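Local coordinates for uncharacterized protein Rv2277c (Mycobacterium tuberculosis, PDB 5VUG) that probably hydrolyses phosphoric diesters with a TIM-barrel domain of the glycerophosphodiester phosphodiesterase type, its own substrate being uncharacterised, at residues V178-R182 / D193-D197; F204-V210 / A224-W230; V235-R239 / I263-A267. All blocks are in the same frame, centred on the assembly; numbering follows the deposited sequence.

Contact 1: residues V178-R182 / D193-D197; sequences VTRQR and DPQPD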
# COMPACT_ATOMS: atom_id res chain seq x y z
N VAL A 178 6.00 12.37 5.40
CA VAL A 178 5.10 12.38 6.56
C VAL A 178 3.64 12.42 6.12
O VAL A 178 2.80 11.68 6.64
CB VAL A 178 5.46 13.56 7.49
CG1 VAL A 178 4.42 13.69 8.60
CG2 VAL A 178 6.85 13.35 8.09
N THR A 179 3.32 13.29 5.16
CA THR A 179 1.96 13.34 4.63
C THR A 179 1.51 11.98 4.13
O THR A 179 0.41 11.51 4.45
CB THR A 179 1.89 14.37 3.50
OG1 THR A 179 2.14 15.68 4.02
CG2 THR A 179 0.52 14.35 2.81
N ARG A 180 2.36 11.32 3.33
CA ARG A 180 2.01 10.01 2.78
C ARG A 180 1.80 8.97 3.88
O ARG A 180 0.88 8.15 3.80
CB ARG A 180 3.09 9.54 1.80
CG ARG A 180 2.73 8.25 1.04
CD ARG A 180 3.85 7.77 0.10
NE ARG A 180 5.10 7.64 0.85
CZ ARG A 180 6.16 8.44 0.70
NH1 ARG A 180 6.16 9.40 -0.22
NH2 ARG A 180 7.22 8.26 1.48
N GLN A 181 2.66 8.98 4.89
CA GLN A 181 2.52 8.04 6.01
C GLN A 181 1.19 8.24 6.72
O GLN A 181 0.48 7.26 7.02
CB GLN A 181 3.67 8.25 6.99
CG GLN A 181 3.64 7.27 8.14
CD GLN A 181 4.05 5.88 7.70
OE1 GLN A 181 5.18 5.67 7.25
NE2 GLN A 181 3.14 4.93 7.80
N ARG A 182 0.82 9.49 7.00
CA ARG A 182 -0.43 9.75 7.70
C ARG A 182 -1.63 9.33 6.86
O ARG A 182 -2.57 8.72 7.37
CB ARG A 182 -0.53 11.22 8.11
CG ARG A 182 -1.54 11.44 9.22
CD ARG A 182 -1.70 12.90 9.64
NE ARG A 182 -0.48 13.49 10.21
CZ ARG A 182 0.33 14.31 9.54
NH1 ARG A 182 0.06 14.63 8.28
NH2 ARG A 182 1.40 14.81 10.14
N ASP A 193 -1.85 8.94 12.57
CA ASP A 193 -0.48 8.73 13.01
C ASP A 193 0.41 8.92 11.79
O ASP A 193 0.14 8.34 10.73
CB ASP A 193 -0.36 7.29 13.53
CG ASP A 193 1.00 6.99 14.14
OD1 ASP A 193 1.64 7.92 14.67
OD2 ASP A 193 1.43 5.82 14.08
N PRO A 194 1.47 9.74 11.89
CA PRO A 194 1.84 10.55 13.06
C PRO A 194 0.85 11.67 13.32
O PRO A 194 -0.05 11.90 12.50
CB PRO A 194 3.21 11.11 12.67
CG PRO A 194 3.20 11.14 11.19
CD PRO A 194 2.39 9.95 10.76
N GLN A 195 0.98 12.35 14.45
CA GLN A 195 0.06 13.42 14.77
C GLN A 195 0.20 14.56 13.76
O GLN A 195 1.24 14.69 13.10
CB GLN A 195 0.32 13.93 16.18
CG GLN A 195 -0.23 13.02 17.27
CD GLN A 195 0.29 13.38 18.64
OE1 GLN A 195 -0.34 14.14 19.38
NE2 GLN A 195 1.45 12.84 18.99
N PRO A 196 -0.84 15.38 13.60
CA PRO A 196 -0.73 16.53 12.70
C PRO A 196 0.44 17.42 13.09
O PRO A 196 0.86 17.46 14.26
CB PRO A 196 -2.06 17.26 12.90
CG PRO A 196 -3.00 16.19 13.32
CD PRO A 196 -2.20 15.23 14.15
N ASP A 197 0.97 18.13 12.11
CA ASP A 197 2.05 19.08 12.35
C ASP A 197 1.44 20.47 12.30
O ASP A 197 1.10 20.95 11.20
CB ASP A 197 3.12 18.92 11.28
CG ASP A 197 4.42 19.60 11.65
OD1 ASP A 197 4.45 20.33 12.66
OD2 ASP A 197 5.43 19.39 10.94

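Contact 2: residues F204-V210 / A224-W230; sequences FELHRDV and AVNAELW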
# COMPACT_ATOMS: atom_id res chain seq x y z
N PHE A 204 -1.45 16.04 -1.59
CA PHE A 204 -1.30 14.73 -2.21
C PHE A 204 -2.34 14.62 -3.31
O PHE A 204 -3.39 15.25 -3.22
CB PHE A 204 -1.48 13.58 -1.21
CG PHE A 204 -0.67 12.37 -1.54
CD1 PHE A 204 0.68 12.32 -1.23
CD2 PHE A 204 -1.25 11.27 -2.14
CE1 PHE A 204 1.44 11.20 -1.52
CE2 PHE A 204 -0.49 10.13 -2.44
CZ PHE A 204 0.86 10.10 -2.13
N GLU A 205 -2.03 13.80 -4.32
CA GLU A 205 -2.96 13.53 -5.41
C GLU A 205 -4.26 12.92 -4.90
O GLU A 205 -4.29 12.16 -3.93
CB GLU A 205 -2.33 12.52 -6.39
CG GLU A 205 -1.31 13.09 -7.37
CD GLU A 205 0.05 13.38 -6.76
OE1 GLU A 205 0.29 13.09 -5.57
OE2 GLU A 205 0.90 13.92 -7.50
N LEU A 206 -5.36 13.26 -5.59
CA LEU A 206 -6.65 12.62 -5.32
C LEU A 206 -6.65 11.15 -5.73
O LEU A 206 -7.38 10.34 -5.13
CB LEU A 206 -7.77 13.34 -6.07
CG LEU A 206 -8.61 14.36 -5.31
CD1 LEU A 206 -7.73 15.35 -4.59
CD2 LEU A 206 -9.58 15.07 -6.26
N HIS A 207 -5.88 10.80 -6.76
CA HIS A 207 -5.72 9.42 -7.22
C HIS A 207 -4.24 9.20 -7.45
O HIS A 207 -3.59 9.99 -8.15
CB HIS A 207 -6.42 9.22 -8.55
CG HIS A 207 -7.80 9.76 -8.60
ND1 HIS A 207 -8.91 9.02 -8.25
CD2 HIS A 207 -8.27 10.99 -8.94
CE1 HIS A 207 -9.99 9.76 -8.38
NE2 HIS A 207 -9.63 10.96 -8.80
N ARG A 208 -3.69 8.12 -6.90
CA ARG A 208 -2.26 7.88 -6.98
C ARG A 208 -1.99 6.40 -7.18
O ARG A 208 -2.40 5.58 -6.35
CB ARG A 208 -1.55 8.38 -5.72
CG ARG A 208 -0.02 8.33 -5.81
CD ARG A 208 0.52 9.38 -6.77
NE ARG A 208 1.97 9.51 -6.67
CZ ARG A 208 2.83 9.27 -7.65
NH1 ARG A 208 2.41 8.89 -8.85
NH2 ARG A 208 4.13 9.43 -7.44
N ASP A 209 -1.27 6.06 -8.25
CA ASP A 209 -0.81 4.69 -8.43
C ASP A 209 0.31 4.38 -7.44
O ASP A 209 1.29 5.12 -7.35
CB ASP A 209 -0.26 4.49 -9.84
CG ASP A 209 -1.34 4.48 -10.89
OD1 ASP A 209 -2.49 4.12 -10.57
OD2 ASP A 209 -1.02 4.83 -12.05
N VAL A 210 0.15 3.29 -6.68
CA VAL A 210 1.18 2.83 -5.76
C VAL A 210 1.36 1.33 -5.95
O VAL A 210 0.57 0.65 -6.61
CB VAL A 210 0.86 3.17 -4.29
CG1 VAL A 210 0.79 4.68 -4.10
CG2 VAL A 210 -0.42 2.50 -3.85
N ALA A 224 -0.35 -3.83 -7.53
CA ALA A 224 -0.48 -2.47 -8.04
C ALA A 224 -1.89 -1.97 -7.74
O ALA A 224 -2.87 -2.65 -8.07
CB ALA A 224 -0.23 -2.46 -9.55
N VAL A 225 -1.99 -0.81 -7.10
CA VAL A 225 -3.29 -0.31 -6.63
C VAL A 225 -3.33 1.19 -6.82
O VAL A 225 -2.35 1.89 -6.56
CB VAL A 225 -3.52 -0.64 -5.13
CG1 VAL A 225 -4.97 -0.31 -4.72
CG2 VAL A 225 -3.20 -2.09 -4.82
N ASN A 226 -4.48 1.70 -7.24
CA ASN A 226 -4.70 3.14 -7.27
C ASN A 226 -5.33 3.58 -5.95
O ASN A 226 -6.38 3.06 -5.55
CB ASN A 226 -5.55 3.56 -8.46
CG ASN A 226 -5.55 5.06 -8.65
OD1 ASN A 226 -6.31 5.76 -8.01
ND2 ASN A 226 -4.65 5.56 -9.50
N ALA A 227 -4.67 4.50 -5.26
CA ALA A 227 -5.09 4.94 -3.94
C ALA A 227 -5.83 6.28 -4.03
O ALA A 227 -5.33 7.23 -4.64
CB ALA A 227 -3.88 5.09 -3.03
N GLU A 228 -7.00 6.35 -3.41
CA GLU A 228 -7.77 7.58 -3.25
C GLU A 228 -7.78 7.92 -1.76
O GLU A 228 -8.62 7.41 -1.00
CB GLU A 228 -9.17 7.39 -3.83
CG GLU A 228 -9.14 7.00 -5.30
CD GLU A 228 -10.52 6.74 -5.89
OE1 GLU A 228 -11.53 7.19 -5.29
OE2 GLU A 228 -10.60 6.10 -6.95
N LEU A 229 -6.85 8.77 -1.34
CA LEU A 229 -6.50 8.89 0.07
C LEU A 229 -7.22 10.02 0.81
O LEU A 229 -7.22 10.02 2.04
CB LEU A 229 -4.99 9.09 0.23
CG LEU A 229 -4.19 7.87 -0.24
CD1 LEU A 229 -2.72 8.25 -0.35
CD2 LEU A 229 -4.38 6.68 0.70
N TRP A 230 -7.81 10.97 0.09
CA TRP A 230 -8.51 12.08 0.72
C TRP A 230 -9.99 11.75 0.82
O TRP A 230 -10.66 11.54 -0.20
CB TRP A 230 -8.33 13.37 -0.09
CG TRP A 230 -6.94 13.97 -0.08
CD1 TRP A 230 -6.13 14.15 -1.16
CD2 TRP A 230 -6.23 14.50 1.05
NE1 TRP A 230 -4.95 14.75 -0.77
CE2 TRP A 230 -4.99 14.97 0.58
CE3 TRP A 230 -6.52 14.61 2.42
CZ2 TRP A 230 -4.03 15.54 1.43
CZ3 TRP A 230 -5.57 15.18 3.26
CH2 TRP A 230 -4.34 15.64 2.76
O HOH W 1 -4.72 9.55 -3.11
O HOH W 2 -8.60 11.13 -2.73
O HOH W 3 -4.00 8.43 -11.06

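Contact 3: residues V235-R239 / I263-A267; sequences VDCFR and IGLDA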
# COMPACT_ATOMS: atom_id res chain seq x y z
N VAL A 235 -9.22 14.05 5.96
CA VAL A 235 -9.15 15.51 6.08
C VAL A 235 -9.27 15.92 7.54
O VAL A 235 -8.49 16.73 8.05
CB VAL A 235 -10.21 16.19 5.19
CG1 VAL A 235 -10.27 17.68 5.49
CG2 VAL A 235 -9.90 15.95 3.72
N ASP A 236 -10.25 15.34 8.25
CA ASP A 236 -10.43 15.66 9.66
C ASP A 236 -9.20 15.29 10.48
O ASP A 236 -8.82 16.03 11.40
CB ASP A 236 -11.67 14.96 10.21
CG ASP A 236 -11.79 15.09 11.73
OD1 ASP A 236 -11.25 14.22 12.46
OD2 ASP A 236 -12.39 16.08 12.19
N CYS A 237 -8.59 14.14 10.19
CA CYS A 237 -7.34 13.77 10.87
C CYS A 237 -6.28 14.85 10.70
O CYS A 237 -5.63 15.27 11.67
CB CYS A 237 -6.85 12.42 10.35
SG CYS A 237 -5.09 12.08 10.62
N PHE A 238 -6.09 15.34 9.47
CA PHE A 238 -5.07 16.36 9.24
C PHE A 238 -5.41 17.68 9.93
O PHE A 238 -4.53 18.32 10.53
CB PHE A 238 -4.89 16.61 7.73
CG PHE A 238 -3.92 15.67 7.07
CD1 PHE A 238 -4.20 14.31 6.96
CD2 PHE A 238 -2.72 16.14 6.53
CE1 PHE A 238 -3.30 13.45 6.34
CE2 PHE A 238 -1.83 15.29 5.90
CZ PHE A 238 -2.11 13.94 5.81
N ARG A 239 -6.68 18.09 9.89
CA ARG A 239 -7.02 19.47 10.18
C ARG A 239 -7.56 19.73 11.58
O ARG A 239 -7.48 20.87 12.04
CB ARG A 239 -8.05 19.98 9.16
CG ARG A 239 -7.44 20.22 7.80
CD ARG A 239 -8.24 21.25 7.07
NE ARG A 239 -9.51 20.70 6.65
CZ ARG A 239 -10.63 21.40 6.56
NH1 ARG A 239 -11.75 20.81 6.16
NH2 ARG A 239 -10.63 22.69 6.89
N ILE A 263 -15.48 17.20 0.74
CA ILE A 263 -14.68 16.84 1.91
C ILE A 263 -13.96 18.03 2.53
O ILE A 263 -13.33 17.87 3.59
CB ILE A 263 -13.72 15.67 1.62
CG1 ILE A 263 -12.60 16.10 0.66
CG2 ILE A 263 -14.49 14.49 1.05
CD1 ILE A 263 -11.65 14.96 0.28
N GLY A 264 -14.02 19.20 1.91
CA GLY A 264 -13.46 20.39 2.53
C GLY A 264 -11.96 20.56 2.38
O GLY A 264 -11.32 21.10 3.29
N LEU A 265 -11.37 20.11 1.28
CA LEU A 265 -9.97 20.45 1.03
C LEU A 265 -9.80 21.96 0.97
O LEU A 265 -10.64 22.68 0.41
CB LEU A 265 -9.50 19.85 -0.30
CG LEU A 265 -9.47 18.33 -0.42
CD1 LEU A 265 -8.84 17.92 -1.75
CD2 LEU A 265 -8.73 17.69 0.75
N ASP A 266 -8.71 22.45 1.55
CA ASP A 266 -8.44 23.88 1.55
C ASP A 266 -8.13 24.39 0.15
O ASP A 266 -8.38 25.57 -0.15
CB ASP A 266 -7.28 24.21 2.48
CG ASP A 266 -7.62 23.92 3.92
OD1 ASP A 266 -8.24 24.79 4.58
OD2 ASP A 266 -7.28 22.82 4.38
N ALA A 267 -7.58 23.53 -0.71
CA ALA A 267 -7.11 23.96 -2.02
C ALA A 267 -7.13 22.79 -2.98
O ALA A 267 -7.03 21.62 -2.57
CB ALA A 267 -5.68 24.52 -1.92

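Contact 1: residues V178-R182 / D193-D197
Arg182, on helix 176-189 of the TIM barrel, reaches along the loop of Asp193-Asp197 and grips two successive carbonyls with one edge of its guanidinium. NE donates to Pro194 O at 2.8 Å and NH2 to Gln195 O at 3.0 Å; both oxygens lie near the guanidinium plane but tilted from it, and both nitrogens approach from above the carbonyl planes. The chain leaves with CG anti to the backbone N (chi1 -161°) and bends at chi3, which turns this edge toward the loop. Pro196 CA lies over one face of the group, and NH1, which is not part of this edge, forms a salt bridge with Glu174. The two carbonyl bonds, with that salt bridge and a cation-pi contact to Phe238, help to fix the rotation of this buried guanidinium.

Pro194, which follows a cis peptide bond, lays its ring against the helix. Its CG meets Val178 CG1 at 3.8 Å, while Gln181 crosses the ring at about a right angle, CG 4.0 Å from Pro194 CD; the amide of Gln181 goes on to Ala224 O of the second subunit. Just before Pro194, Arg182 CA sends a CA-H...O contact to Asp193 O, 3.4 Å away.

Contact 2: residues F204-V210 / A224-W230
Arg208 with Ala227 and Val210 with Val225 form antiparallel hydrogen-bonded pairs, on either side of the non-hydrogen-bonded pair Asp209 with Asn226. The backbone bond from Ala227 N to Arg208 O is short, 2.7 Å, and almost straight at 177°.

Among side-chain bonds, Asn226 ND2 gives a hydrogen to Asp209 OD1 at 2.8 Å. The bond lies in the amide plane but meets the oxygen from above the carboxylate plane, and the two flat groups stand 85° apart. Farther along, Trp230 NE1 donates in its ring plane to Phe204 O at 2.9 Å, from above that carbonyl's plane.

Beyond His207 and Glu228 the backbones draw apart, and two waters bridge them. Water 1 donates to Glu205 O and Ala227 O and accepts from Leu229 N; water 2 connects Leu206 O with Trp230 N.

Apolar contacts join the ends of the two segments nearest the barrel. Leu229 CD1 touches Phe204 CE2 at 3.6 Å, and Leu206 CD1 reaches Trp230 CD1 at 4.0 Å, the two side chains crossing at about a right angle.

Glu228 lies beside the His207 ring, CG 3.6 Å from ND1 and the carboxylate turned 77° from the ring, with OE2 at the ring edge; His207 NE2 is hydrogen-bonded to Asp256. Arg208, bent at chi2, turns its guanidinium from this partner strand to a salt bridge with Glu214 of the second subunit.

The whole is the base of a two-stranded beta hairpin, strands 208-215 and 220-227, which projects from the end of barrel strand 201-205 and packs against the second subunit.

Contact 3: residues V235-R239 / I263-A267
Helix 254-263 ends in a Schellman motif at Gly264, whose positive phi (80°) swings the chain away past the last turn of helix 232-239, with Val235 and Ile263 having the nearest CA atoms, 7.1 Å apart. Val235 points at this bend. Its CG1, anti to the backbone N (chi1 171°), sits 3.6 Å from Ile263 O, and CG2 meets both Leu265 CD2 at 3.6 Å and Ile263 CD1 at 4.0 Å, the Leu265 side chain crossing it at about a right angle. The segment 263-267 leads from one helix of the TIM barrel into strand 267-270, so the contact packs the end of helix 232-239 on the turn linking helix 254-263 to that barrel strand.

One turn after Val235, Arg239 bends at chi3 and lays its guanidinium across the Gly264 carbonyl: Gly264 O lies over one face, 2.9 Å from NH1, but at an angle too poor for a hydrogen bond. Val235 CG1 lies level with the guanidinium rim. The Asp266 and Arg239 side chains run alongside each other in opposing senses, carboxylate and guanidinium turned 89° apart. Their salt bridge is long, 3.8 Å from Arg239 NE to Asp266 OD2, and purely one of charges; the same oxygen accepts a hydrogen bond from Val246 N.

In the fold
The three contacts follow one another in series along the chain; none encloses or crosses another. Contact 1 closes first, bringing the loop before strand 201-205 back to helix 176-189. Contact 2 opens where that strand ends and closes after the hairpin, returning the chain to the barrel just before helix 232-239. Contact 3 opens on that helix and closes after strand 245-249 and helix 254-263, at the entry to strand 267-270. Helix 232-239 ties the three together: Phe238 forms a cation-pi pair with Arg182 of contact 1 and an edge-to-face stack with Trp230 of contact 2, while the Cys192-Cys237 disulfide fastens it beside contact 1. Contacts 1 and 2 also touch the second subunit.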